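Local coordinates for RNA-dependent RNA polymerase (Taggert virus, PDB 6DX3), which probably removes ubiquitin from host proteins, acting as the ovarian tumour (OTU) family cysteine protease domain of a nairovirus polymerase, at residues Ile28-Asn33 against Tyr153-Gly158; Met49-Gln54 against Asn159-Val164; Leu60-Val65 against Arg92-Asn97; Thr76-Thr81 against Glu104-Ser109. All coordinates share one frame; numbering follows the deposited sequence.

Contact 1: Ile28-Asn33 against Tyr153-Gly158; sequences IFEIVN and YLKPRG
F29 and L154 cross at about a right angle: CB of L154 sits over one face of the F29 ring, 4.0 Å from the ring centroid, in a CH-pi contact. A chi1 of -57° puts CG of F29 anti to the carbonyl carbon and beside the backbone N; the ring edge comes near K155 C and P156 N. On the sheet face that carries I31 and L154, the two lie side by side, and CG1 of I31 touches CD2 of L154 at 3.9 Å. The other face carries V32 alongside Y153, CG2 of V32 meeting the edge of the tyrosine ring at CD2, and E30 alongside K155, whose charged ends OE1 and NZ form only a long salt bridge of 4.0 Å. Branched and aromatic residues suit these extended strands, while the charged pair suits a face where E30 is exposed and K155 partly so. The backbones are joined by antiparallel pairing, with E30 N to K155 O at 2.7 Å; P156, which lacks an N-H, falls at a non-hydrogen-bonded pair. Strand 29-32 thereby forms one margin of the mixed sheet. C47 of helix 40-49 packs on V32 and Y153, W119 meets F29 edge-to-face, and strand 142-147, across strand 150-156 from strand 29-32, touches L154 through N143 and M145.

Contact 2: Met49-Gln54 against Asn159-Val164; sequences MIEEQQ and NQRTAV
The carboxylate of E51 grips the backbone of T162 and A163. A163 N donates to OE2 of E51 at 3.1 Å, reaching that oxygen on its syn side but 33° out of the carboxylate plane, and T162 N makes a weak bond of 3.4 Å to OE1 of E51. Two successive amides thus face one acidic group, which suits glutamate: its chain, bent at chi2 (66°), is long enough to span the gap and offers two oxygens. A water lies close to E51 OE1 and 2.9 Å from OG1 of T162, which adds a solvent link between the two side chains. Both partners are irregular: residues 49-54 join helix 40-49 to helix 57-72, whereas the segment 159-164 belongs to the tail that follows the last strand of this OTU fold, so the carboxylate ties that tail to an interhelical loop. CB and CG of R161 pass near OE2 of E51, while the guanidinium leads off, NE staying 6.0 Å from that oxygen. Packing is supplied by A163, whose CB points into the loop and rests 3.8 Å from C of I50; a methyl group is small enough to let the two backbones come close. Beyond it, V164 and M49 both lean on I142 of strand 142-147.

Contact 3: Leu60-Val65 against Arg92-Asn97; sequences LIKEQV and RIMKPN
K62 leaves its helix with CG anti to the backbone N (chi1 -168°) and continues extended through every later torsion, which carries the ammonium across to the chain just beyond helix 86-93. There NZ donates to the carbonyl O of K95 at 2.7 Å, approaching from above the carbonyl plane, 42° out of it, and so joins helix 57-72 to that chain. The O of I93 is close as well, 3.1 Å from CE of K62. M94 runs the opposite way: bent at chi2 (-63°) and chi3, it slides past the lysine until its CE lies 3.8 Å from CG of K62. The flexible thioether suits this place, because it can fold along the aliphatic part of a lysine. One helical turn further on, V65 CG1 meets I93 CD1 at 4.1 Å, two branched side chains crossing obliquely. A water 2.6 Å from K62 NZ accepts from it and from N97 N. Lysine fits here because a long apolar stem can be buried while its tip finds oxygen acceptors. The arrangement is that of a lysine from one helix reaching the C-terminal end of another, where the helix dipole would probably favour a positive group. Among the partners in these two segments there is no carboxylate, and the charge is probably stabilised by the K95 carbonyl and the water.

Contact 4: Thr76-Thr81 against Glu104-Ser109; sequences TEETKT and EVNFFS
N106 and E78 meet through a nearly straight hydrogen bond: ND2 of N106 donates to OE2 of E78 at 2.8 Å, with an N-H...O angle of 173°. The acceptor lies almost in the plane of the amide and uses its anti lone pair, away from the other carboxylate oxygen, while the carboxylate and amide planes are turned 61° apart. The two side chains slide past each other in opposite directions, so CB of E78 also comes within 3.5 Å of ND2 of N106. Next to this pair, T76 reaches toward N106 tip to tip, its CG2 3.7 Å from the amide nitrogen ND2 of N106. The F107 ring is met obliquely by two threonines: OG1 of T76 lies 3.3 Å from CE1 of F107, and CG2 of T79 lies 3.7 Å from CZ of F107. Threonine suits both places because it offers a methyl for packing and a hydroxyl for a backbone partner. For T76 that partner is O of F72, at the end of helix 57-72. In T79, OG1 sits between the backbone N and the carbonyl carbon (chi1 73°) and donates to O of T76 at 2.9 Å; that carbonyl also accepts from T79 N, a double grip at the start of the 3-10 turn 77-80.

A second shell fixes the polar groups. Y133 also binds OE2 of E78, S102 binds OE1 of E78, and Q110 bonds both to OD1 of N106 and to OG1 of T76. The 3-10 turn packs on helix 102-112, whose F107 is also touched by A68 and A69 of helix 57-72, and strand 126-133 brings Y133 alongside N106.

In the fold
Contacts 1 and 2 lie on the same side of the chain's centre, their own centres about 11 Å apart, and their segments alternate in sequence: strand 29-32, the loop after helix 40-49, strand 150-156, then the tail. They join directly where Y153 OH meets T162 O at 2.6 Å, probably a hydrogen bond. Contacts 3 and 4, with centres about 14 Å apart, also alternate and fall in the intervening helical part, where I61 and V65 of helix 57-72 pack on F108 of helix 102-112. The centre of contact 4 is about 25 Å from those of contacts 1 and 2, yet M49 of contact 2 touches F108 of contact 4, and I50 of contact 2 touches L60 of contact 3. Sheet margin, tail and helices are thus linked within one compact protease domain.

Contact 1: Ile28-Asn33 against Tyr153-Gly158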
# COMPACT_ATOMS: atom_id res chain seq x y z
N ILE A 28 -5.40 -2.17 -17.30
CA ILE A 28 -4.29 -2.95 -16.79
C ILE A 28 -4.70 -3.86 -15.63
O ILE A 28 -4.19 -4.98 -15.53
CB ILE A 28 -3.12 -2.03 -16.39
CG1 ILE A 28 -2.71 -1.13 -17.57
CG2 ILE A 28 -1.95 -2.83 -15.86
CD1 ILE A 28 -1.96 -1.85 -18.68
N PHE A 29 -5.60 -3.41 -14.75
CA PHE A 29 -5.95 -4.15 -13.54
C PHE A 29 -7.44 -4.47 -13.51
O PHE A 29 -8.24 -3.94 -14.28
CB PHE A 29 -5.60 -3.36 -12.27
CG PHE A 29 -4.16 -2.97 -12.18
CD1 PHE A 29 -3.76 -1.66 -12.43
CD2 PHE A 29 -3.19 -3.89 -11.81
CE1 PHE A 29 -2.44 -1.29 -12.34
CE2 PHE A 29 -1.86 -3.53 -11.72
CZ PHE A 29 -1.49 -2.23 -11.98
N GLU A 30 -7.78 -5.36 -12.59
CA GLU A 30 -9.14 -5.52 -12.10
C GLU A 30 -9.20 -4.96 -10.69
O GLU A 30 -8.37 -5.29 -9.84
CB GLU A 30 -9.56 -7.00 -12.09
CG GLU A 30 -10.56 -7.33 -10.98
CD GLU A 30 -11.14 -8.71 -11.11
OE1 GLU A 30 -11.08 -9.28 -12.22
OE2 GLU A 30 -11.66 -9.23 -10.10
N ILE A 31 -10.17 -4.08 -10.44
CA ILE A 31 -10.36 -3.50 -9.11
C ILE A 31 -11.01 -4.55 -8.23
O ILE A 31 -12.17 -4.91 -8.43
CB ILE A 31 -11.20 -2.22 -9.17
CG1 ILE A 31 -10.54 -1.18 -10.08
CG2 ILE A 31 -11.41 -1.67 -7.76
CD1 ILE A 31 -11.45 -0.02 -10.45
N VAL A 32 -10.27 -5.06 -7.25
CA VAL A 32 -10.80 -6.00 -6.27
C VAL A 32 -11.24 -5.17 -5.06
O VAL A 32 -10.42 -4.76 -4.24
CB VAL A 32 -9.79 -7.07 -5.89
CG1 VAL A 32 -10.43 -8.11 -4.97
CG2 VAL A 32 -9.23 -7.74 -7.14
N ASN A 33 -12.54 -4.94 -4.96
CA ASN A 33 -13.06 -4.01 -3.95
C ASN A 33 -12.89 -4.59 -2.55
O ASN A 33 -13.17 -5.76 -2.30
CB ASN A 33 -14.53 -3.70 -4.22
CG ASN A 33 -14.78 -3.25 -5.64
OD1 ASN A 33 -15.21 -4.03 -6.49
ND2 ASN A 33 -14.50 -1.98 -5.92
N TYR A 153 -7.61 -3.15 -3.77
CA TYR A 153 -6.56 -3.96 -4.38
C TYR A 153 -6.70 -3.93 -5.89
O TYR A 153 -7.81 -3.91 -6.42
CB TYR A 153 -6.61 -5.40 -3.88
CG TYR A 153 -5.49 -6.27 -4.41
CD1 TYR A 153 -4.19 -6.10 -3.97
CD2 TYR A 153 -5.74 -7.25 -5.37
CE1 TYR A 153 -3.16 -6.88 -4.45
CE2 TYR A 153 -4.71 -8.04 -5.86
CZ TYR A 153 -3.42 -7.85 -5.39
OH TYR A 153 -2.39 -8.62 -5.87
N LEU A 154 -5.56 -3.93 -6.58
CA LEU A 154 -5.52 -3.99 -8.04
C LEU A 154 -4.83 -5.28 -8.45
O LEU A 154 -3.67 -5.51 -8.09
CB LEU A 154 -4.80 -2.78 -8.63
CG LEU A 154 -5.50 -1.42 -8.46
CD1 LEU A 154 -4.55 -0.28 -8.82
CD2 LEU A 154 -6.77 -1.35 -9.30
N LYS A 155 -5.54 -6.12 -9.19
CA LYS A 155 -5.01 -7.39 -9.66
C LYS A 155 -4.80 -7.34 -11.16
O LYS A 155 -5.72 -6.96 -11.90
CB LYS A 155 -5.98 -8.53 -9.32
CG LYS A 155 -5.75 -9.81 -10.09
CD LYS A 155 -6.95 -10.73 -9.97
CE LYS A 155 -6.94 -11.81 -11.04
NZ LYS A 155 -8.30 -12.07 -11.58
N PRO A 156 -3.60 -7.68 -11.65
CA PRO A 156 -3.34 -7.64 -13.09
C PRO A 156 -4.40 -8.41 -13.87
O PRO A 156 -4.84 -9.49 -13.47
CB PRO A 156 -1.96 -8.28 -13.22
CG PRO A 156 -1.30 -8.01 -11.91
CD PRO A 156 -2.40 -8.05 -10.88
N ARG A 157 -4.81 -7.83 -15.00
CA ARG A 157 -5.96 -8.34 -15.75
C ARG A 157 -5.74 -9.77 -16.20
O ARG A 157 -6.62 -10.63 -16.06
CB ARG A 157 -6.25 -7.43 -16.94
CG ARG A 157 -7.66 -6.87 -16.99
CD ARG A 157 -7.93 -6.16 -18.31
NE ARG A 157 -9.28 -5.59 -18.36
CZ ARG A 157 -9.77 -4.95 -19.41
NH1 ARG A 157 -11.01 -4.46 -19.37
NH2 ARG A 157 -9.04 -4.78 -20.50
N GLY A 158 -4.57 -10.06 -16.76
CA GLY A 158 -4.29 -11.39 -17.27
C GLY A 158 -3.61 -12.30 -16.26
O GLY A 158 -2.61 -12.95 -16.58
O HOH W 1 -10.29 -5.11 -16.04

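Contact 2: Met49-Gln54 against Asn159-Val164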
# COMPACT_ATOMS: atom_id res chain seq x y z
N MET A 49 -1.20 -10.50 -0.35
CA MET A 49 -0.32 -11.44 0.34
C MET A 49 -0.95 -12.80 0.61
O MET A 49 -0.23 -13.78 0.74
CB MET A 49 0.15 -10.85 1.67
CG MET A 49 0.98 -9.58 1.55
SD MET A 49 2.67 -9.89 1.00
CE MET A 49 3.30 -10.87 2.36
N ILE A 50 -2.28 -12.88 0.72
CA ILE A 50 -2.97 -14.11 1.09
C ILE A 50 -3.96 -14.46 -0.01
O ILE A 50 -4.87 -13.67 -0.31
CB ILE A 50 -3.67 -14.00 2.45
CG1 ILE A 50 -2.70 -13.47 3.51
CG2 ILE A 50 -4.24 -15.34 2.87
CD1 ILE A 50 -3.35 -13.22 4.87
N GLU A 51 -3.79 -15.63 -0.62
CA GLU A 51 -4.71 -16.07 -1.67
C GLU A 51 -6.08 -16.40 -1.08
O GLU A 51 -7.11 -16.04 -1.67
CB GLU A 51 -4.13 -17.27 -2.41
CG GLU A 51 -4.95 -17.72 -3.62
CD GLU A 51 -4.97 -16.69 -4.74
OE1 GLU A 51 -6.02 -16.57 -5.41
OE2 GLU A 51 -3.96 -15.99 -4.94
N GLU A 52 -6.12 -17.08 0.06
CA GLU A 52 -7.38 -17.36 0.75
C GLU A 52 -7.68 -16.27 1.79
O GLU A 52 -7.72 -16.51 3.00
CB GLU A 52 -7.34 -18.74 1.40
CG GLU A 52 -7.10 -19.87 0.42
CD GLU A 52 -8.21 -20.00 -0.60
OE1 GLU A 52 -9.25 -20.61 -0.27
OE2 GLU A 52 -8.05 -19.49 -1.73
N GLN A 53 -7.89 -15.05 1.28
CA GLN A 53 -8.13 -13.91 2.16
C GLN A 53 -9.43 -14.10 2.94
O GLN A 53 -10.46 -14.50 2.38
CB GLN A 53 -8.19 -12.62 1.35
CG GLN A 53 -8.32 -11.36 2.20
CD GLN A 53 -8.56 -10.11 1.38
OE1 GLN A 53 -8.72 -10.16 0.16
NE2 GLN A 53 -8.59 -8.96 2.05
N GLN A 54 -9.37 -13.82 4.23
CA GLN A 54 -10.51 -13.89 5.13
C GLN A 54 -10.87 -12.49 5.62
O GLN A 54 -10.06 -11.56 5.49
CB GLN A 54 -10.20 -14.80 6.33
CG GLN A 54 -9.80 -16.20 5.92
CD GLN A 54 -10.97 -17.01 5.41
OE1 GLN A 54 -10.91 -17.57 4.31
NE2 GLN A 54 -12.04 -17.08 6.20
N ASN A 159 -4.14 -12.35 -15.04
CA ASN A 159 -3.58 -13.18 -13.99
C ASN A 159 -4.67 -14.04 -13.37
O ASN A 159 -5.85 -13.68 -13.37
CB ASN A 159 -2.90 -12.33 -12.90
CG ASN A 159 -1.40 -12.25 -13.09
OD1 ASN A 159 -0.83 -12.91 -13.95
ND2 ASN A 159 -0.74 -11.44 -12.26
N GLN A 160 -4.26 -15.20 -12.86
CA GLN A 160 -5.17 -16.16 -12.25
C GLN A 160 -5.13 -16.12 -10.73
O GLN A 160 -6.16 -16.27 -10.08
CB GLN A 160 -4.85 -17.58 -12.73
CG GLN A 160 -5.89 -18.16 -13.68
CD GLN A 160 -6.13 -17.28 -14.89
OE1 GLN A 160 -5.19 -16.83 -15.55
NE2 GLN A 160 -7.40 -17.02 -15.18
N ARG A 161 -3.95 -15.91 -10.14
CA ARG A 161 -3.82 -15.75 -8.70
C ARG A 161 -3.97 -14.28 -8.34
O ARG A 161 -3.36 -13.42 -8.97
CB ARG A 161 -2.48 -16.29 -8.21
CG ARG A 161 -2.47 -17.79 -7.93
CD ARG A 161 -1.94 -18.56 -9.11
NE ARG A 161 -2.54 -19.89 -9.23
CZ ARG A 161 -2.27 -20.74 -10.21
NH1 ARG A 161 -1.43 -20.40 -11.17
NH2 ARG A 161 -2.86 -21.93 -10.24
N THR A 162 -4.79 -14.01 -7.32
CA THR A 162 -4.98 -12.63 -6.88
C THR A 162 -3.75 -12.14 -6.12
O THR A 162 -3.22 -11.06 -6.40
CB THR A 162 -6.24 -12.52 -6.02
OG1 THR A 162 -7.37 -12.97 -6.77
CG2 THR A 162 -6.46 -11.09 -5.58
N ALA A 163 -3.28 -12.93 -5.15
CA ALA A 163 -2.09 -12.55 -4.41
C ALA A 163 -0.85 -12.74 -5.27
O ALA A 163 -0.86 -13.43 -6.30
CB ALA A 163 -1.98 -13.38 -3.13
N VAL A 164 0.24 -12.12 -4.84
CA VAL A 164 1.52 -12.22 -5.53
C VAL A 164 2.33 -13.36 -4.93
O VAL A 164 1.90 -13.99 -3.95
CB VAL A 164 2.29 -10.89 -5.44
CG1 VAL A 164 1.46 -9.77 -6.05
CG2 VAL A 164 2.64 -10.58 -4.00
O HOH W 2 -7.53 -15.78 -7.22

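Contact 3: Leu60-Val65 against Arg92-Asn97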
# COMPACT_ATOMS: atom_id res chain seq x y z
N LEU A 60 -3.74 -9.66 10.43
CA LEU A 60 -2.37 -10.14 10.20
C LEU A 60 -1.48 -9.01 9.71
O LEU A 60 -0.33 -8.89 10.14
CB LEU A 60 -2.38 -11.29 9.19
CG LEU A 60 -3.05 -12.61 9.56
CD1 LEU A 60 -2.75 -13.66 8.50
CD2 LEU A 60 -2.60 -13.11 10.92
N ILE A 61 -2.00 -8.17 8.81
CA ILE A 61 -1.21 -7.09 8.24
C ILE A 61 -0.94 -6.02 9.28
O ILE A 61 0.19 -5.54 9.43
CB ILE A 61 -1.93 -6.51 7.01
CG1 ILE A 61 -2.13 -7.60 5.96
CG2 ILE A 61 -1.15 -5.34 6.42
CD1 ILE A 61 -0.85 -8.29 5.55
N LYS A 62 -1.98 -5.63 10.03
CA LYS A 62 -1.86 -4.52 10.99
C LYS A 62 -0.90 -4.87 12.12
O LYS A 62 -0.16 -4.00 12.60
CB LYS A 62 -3.24 -4.17 11.52
CG LYS A 62 -3.33 -2.87 12.29
CD LYS A 62 -4.78 -2.40 12.38
CE LYS A 62 -4.94 -1.35 13.46
NZ LYS A 62 -6.19 -0.55 13.31
N GLU A 63 -0.91 -6.12 12.58
CA GLU A 63 0.03 -6.52 13.62
C GLU A 63 1.47 -6.48 13.12
O GLU A 63 2.38 -6.11 13.86
CB GLU A 63 -0.32 -7.91 14.14
CG GLU A 63 -1.71 -8.01 14.76
CD GLU A 63 -2.12 -9.44 15.02
OE1 GLU A 63 -1.43 -10.35 14.53
OE2 GLU A 63 -3.13 -9.65 15.72
N GLN A 64 1.68 -6.85 11.85
CA GLN A 64 3.02 -6.80 11.28
C GLN A 64 3.51 -5.37 11.12
O GLN A 64 4.71 -5.11 11.25
CB GLN A 64 3.03 -7.51 9.92
CG GLN A 64 2.92 -9.03 10.02
CD GLN A 64 4.22 -9.67 10.47
OE1 GLN A 64 5.29 -9.38 9.93
NE2 GLN A 64 4.13 -10.53 11.47
N VAL A 65 2.60 -4.43 10.84
CA VAL A 65 2.99 -3.03 10.69
C VAL A 65 3.51 -2.48 12.01
O VAL A 65 4.50 -1.74 12.04
CB VAL A 65 1.81 -2.20 10.15
CG1 VAL A 65 2.09 -0.70 10.27
CG2 VAL A 65 1.51 -2.57 8.70
N ARG A 92 -1.91 5.85 17.72
CA ARG A 92 -2.91 6.26 16.75
C ARG A 92 -3.27 5.14 15.78
O ARG A 92 -4.45 4.80 15.63
CB ARG A 92 -2.43 7.48 15.97
CG ARG A 92 -3.31 7.82 14.79
CD ARG A 92 -2.87 9.10 14.09
NE ARG A 92 -1.52 8.99 13.54
CZ ARG A 92 -1.25 8.44 12.36
NH1 ARG A 92 -2.22 7.95 11.61
NH2 ARG A 92 0.01 8.38 11.93
N ILE A 93 -2.27 4.56 15.12
CA ILE A 93 -2.56 3.59 14.06
C ILE A 93 -3.10 2.28 14.61
O ILE A 93 -3.74 1.53 13.87
CB ILE A 93 -1.32 3.34 13.19
CG1 ILE A 93 -0.22 2.65 14.00
CG2 ILE A 93 -0.81 4.65 12.60
CD1 ILE A 93 0.71 1.80 13.16
N MET A 94 -2.87 1.99 15.88
CA MET A 94 -3.39 0.77 16.48
C MET A 94 -4.84 0.92 16.94
O MET A 94 -5.40 -0.05 17.46
CB MET A 94 -2.51 0.35 17.66
CG MET A 94 -1.16 -0.21 17.23
SD MET A 94 -1.35 -1.71 16.25
CE MET A 94 -0.95 -1.13 14.61
N LYS A 95 -5.44 2.09 16.76
CA LYS A 95 -6.85 2.24 17.07
C LYS A 95 -7.69 1.41 16.10
O LYS A 95 -7.36 1.33 14.91
CB LYS A 95 -7.26 3.71 16.98
CG LYS A 95 -6.76 4.57 18.13
CD LYS A 95 -7.24 6.01 17.97
CE LYS A 95 -7.39 6.70 19.31
NZ LYS A 95 -6.08 6.86 20.00
N PRO A 96 -8.77 0.79 16.57
CA PRO A 96 -9.63 0.03 15.65
C PRO A 96 -10.26 0.94 14.61
O PRO A 96 -10.67 2.06 14.90
CB PRO A 96 -10.69 -0.58 16.58
CG PRO A 96 -10.08 -0.53 17.95
CD PRO A 96 -9.22 0.69 17.97
N ASN A 97 -10.31 0.44 13.37
CA ASN A 97 -10.91 1.12 12.23
C ASN A 97 -10.23 2.45 11.91
O ASN A 97 -10.84 3.33 11.30
CB ASN A 97 -12.41 1.34 12.43
CG ASN A 97 -13.24 0.20 11.91
OD1 ASN A 97 -13.36 0.00 10.70
ND2 ASN A 97 -13.83 -0.57 12.82
O HOH W 3 -8.31 -2.10 13.46

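Contact 4: Thr76-Thr81 against Glu104-Ser109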
# COMPACT_ATOMS: atom_id res chain seq x y z
N THR A 76 13.69 5.16 8.85
CA THR A 76 12.69 5.39 7.82
C THR A 76 12.47 6.89 7.70
O THR A 76 11.91 7.52 8.61
CB THR A 76 11.39 4.65 8.15
OG1 THR A 76 11.66 3.26 8.36
CG2 THR A 76 10.38 4.80 7.02
N GLU A 77 12.92 7.47 6.58
CA GLU A 77 12.86 8.92 6.43
C GLU A 77 11.43 9.44 6.39
O GLU A 77 11.18 10.58 6.79
CB GLU A 77 13.60 9.36 5.16
CG GLU A 77 15.06 8.95 5.12
CD GLU A 77 15.85 9.51 6.29
OE1 GLU A 77 15.84 10.74 6.50
OE2 GLU A 77 16.48 8.71 7.02
N GLU A 78 10.49 8.63 5.91
CA GLU A 78 9.10 9.08 5.83
C GLU A 78 8.53 9.44 7.20
O GLU A 78 7.59 10.24 7.27
CB GLU A 78 8.24 8.01 5.15
CG GLU A 78 6.79 8.43 4.96
CD GLU A 78 6.08 7.69 3.84
OE1 GLU A 78 5.00 8.16 3.43
OE2 GLU A 78 6.60 6.65 3.37
N THR A 79 9.09 8.90 8.28
CA THR A 79 8.59 9.26 9.61
C THR A 79 8.85 10.72 9.95
O THR A 79 8.16 11.27 10.81
CB THR A 79 9.22 8.37 10.68
OG1 THR A 79 10.60 8.74 10.87
CG2 THR A 79 9.14 6.89 10.30
N LYS A 80 9.81 11.37 9.29
CA LYS A 80 10.26 12.68 9.75
C LYS A 80 9.25 13.79 9.47
O LYS A 80 9.37 14.87 10.06
CB LYS A 80 11.61 13.02 9.11
CG LYS A 80 12.78 12.23 9.70
CD LYS A 80 14.01 12.31 8.81
CE LYS A 80 15.24 11.79 9.52
NZ LYS A 80 16.42 11.73 8.61
N THR A 81 8.26 13.54 8.62
CA THR A 81 7.23 14.54 8.32
C THR A 81 5.88 14.18 8.93
O THR A 81 4.85 14.68 8.48
CB THR A 81 7.10 14.74 6.81
OG1 THR A 81 7.00 13.47 6.17
CG2 THR A 81 8.31 15.48 6.27
N GLU A 104 2.38 3.32 6.59
CA GLU A 104 2.16 1.93 7.00
C GLU A 104 2.51 0.97 5.88
O GLU A 104 3.00 -0.14 6.14
CB GLU A 104 0.72 1.73 7.45
CG GLU A 104 0.36 2.43 8.76
CD GLU A 104 0.31 3.94 8.64
OE1 GLU A 104 1.30 4.60 9.01
OE2 GLU A 104 -0.71 4.47 8.15
N VAL A 105 2.27 1.36 4.62
CA VAL A 105 2.77 0.57 3.50
C VAL A 105 4.29 0.54 3.52
O VAL A 105 4.91 -0.50 3.28
CB VAL A 105 2.25 1.14 2.17
CG1 VAL A 105 2.85 0.37 1.01
CG2 VAL A 105 0.73 1.10 2.12
N ASN A 106 4.91 1.69 3.80
CA ASN A 106 6.36 1.78 3.91
C ASN A 106 6.90 0.73 4.88
O ASN A 106 7.79 -0.05 4.53
CB ASN A 106 6.75 3.19 4.36
CG ASN A 106 8.23 3.49 4.16
OD1 ASN A 106 9.08 2.61 4.30
ND2 ASN A 106 8.54 4.75 3.84
N PHE A 107 6.33 0.68 6.09
CA PHE A 107 6.83 -0.25 7.10
C PHE A 107 6.57 -1.70 6.71
O PHE A 107 7.43 -2.57 6.90
CB PHE A 107 6.21 0.07 8.45
CG PHE A 107 6.86 1.23 9.15
CD1 PHE A 107 8.24 1.34 9.20
CD2 PHE A 107 6.09 2.21 9.75
CE1 PHE A 107 8.84 2.40 9.84
CE2 PHE A 107 6.69 3.28 10.39
CZ PHE A 107 8.06 3.38 10.44
N PHE A 108 5.38 -2.00 6.16
CA PHE A 108 5.08 -3.38 5.80
C PHE A 108 5.98 -3.87 4.67
O PHE A 108 6.43 -5.02 4.69
CB PHE A 108 3.61 -3.51 5.39
CG PHE A 108 3.23 -4.90 4.95
CD1 PHE A 108 3.03 -5.90 5.88
CD2 PHE A 108 3.08 -5.19 3.61
CE1 PHE A 108 2.69 -7.18 5.48
CE2 PHE A 108 2.74 -6.47 3.20
CZ PHE A 108 2.54 -7.46 4.13
N SER A 109 6.25 -3.01 3.69
CA SER A 109 7.14 -3.39 2.59
C SER A 109 8.53 -3.72 3.10
O SER A 109 9.18 -4.64 2.59
CB SER A 109 7.19 -2.26 1.56
OG SER A 109 7.69 -1.07 2.14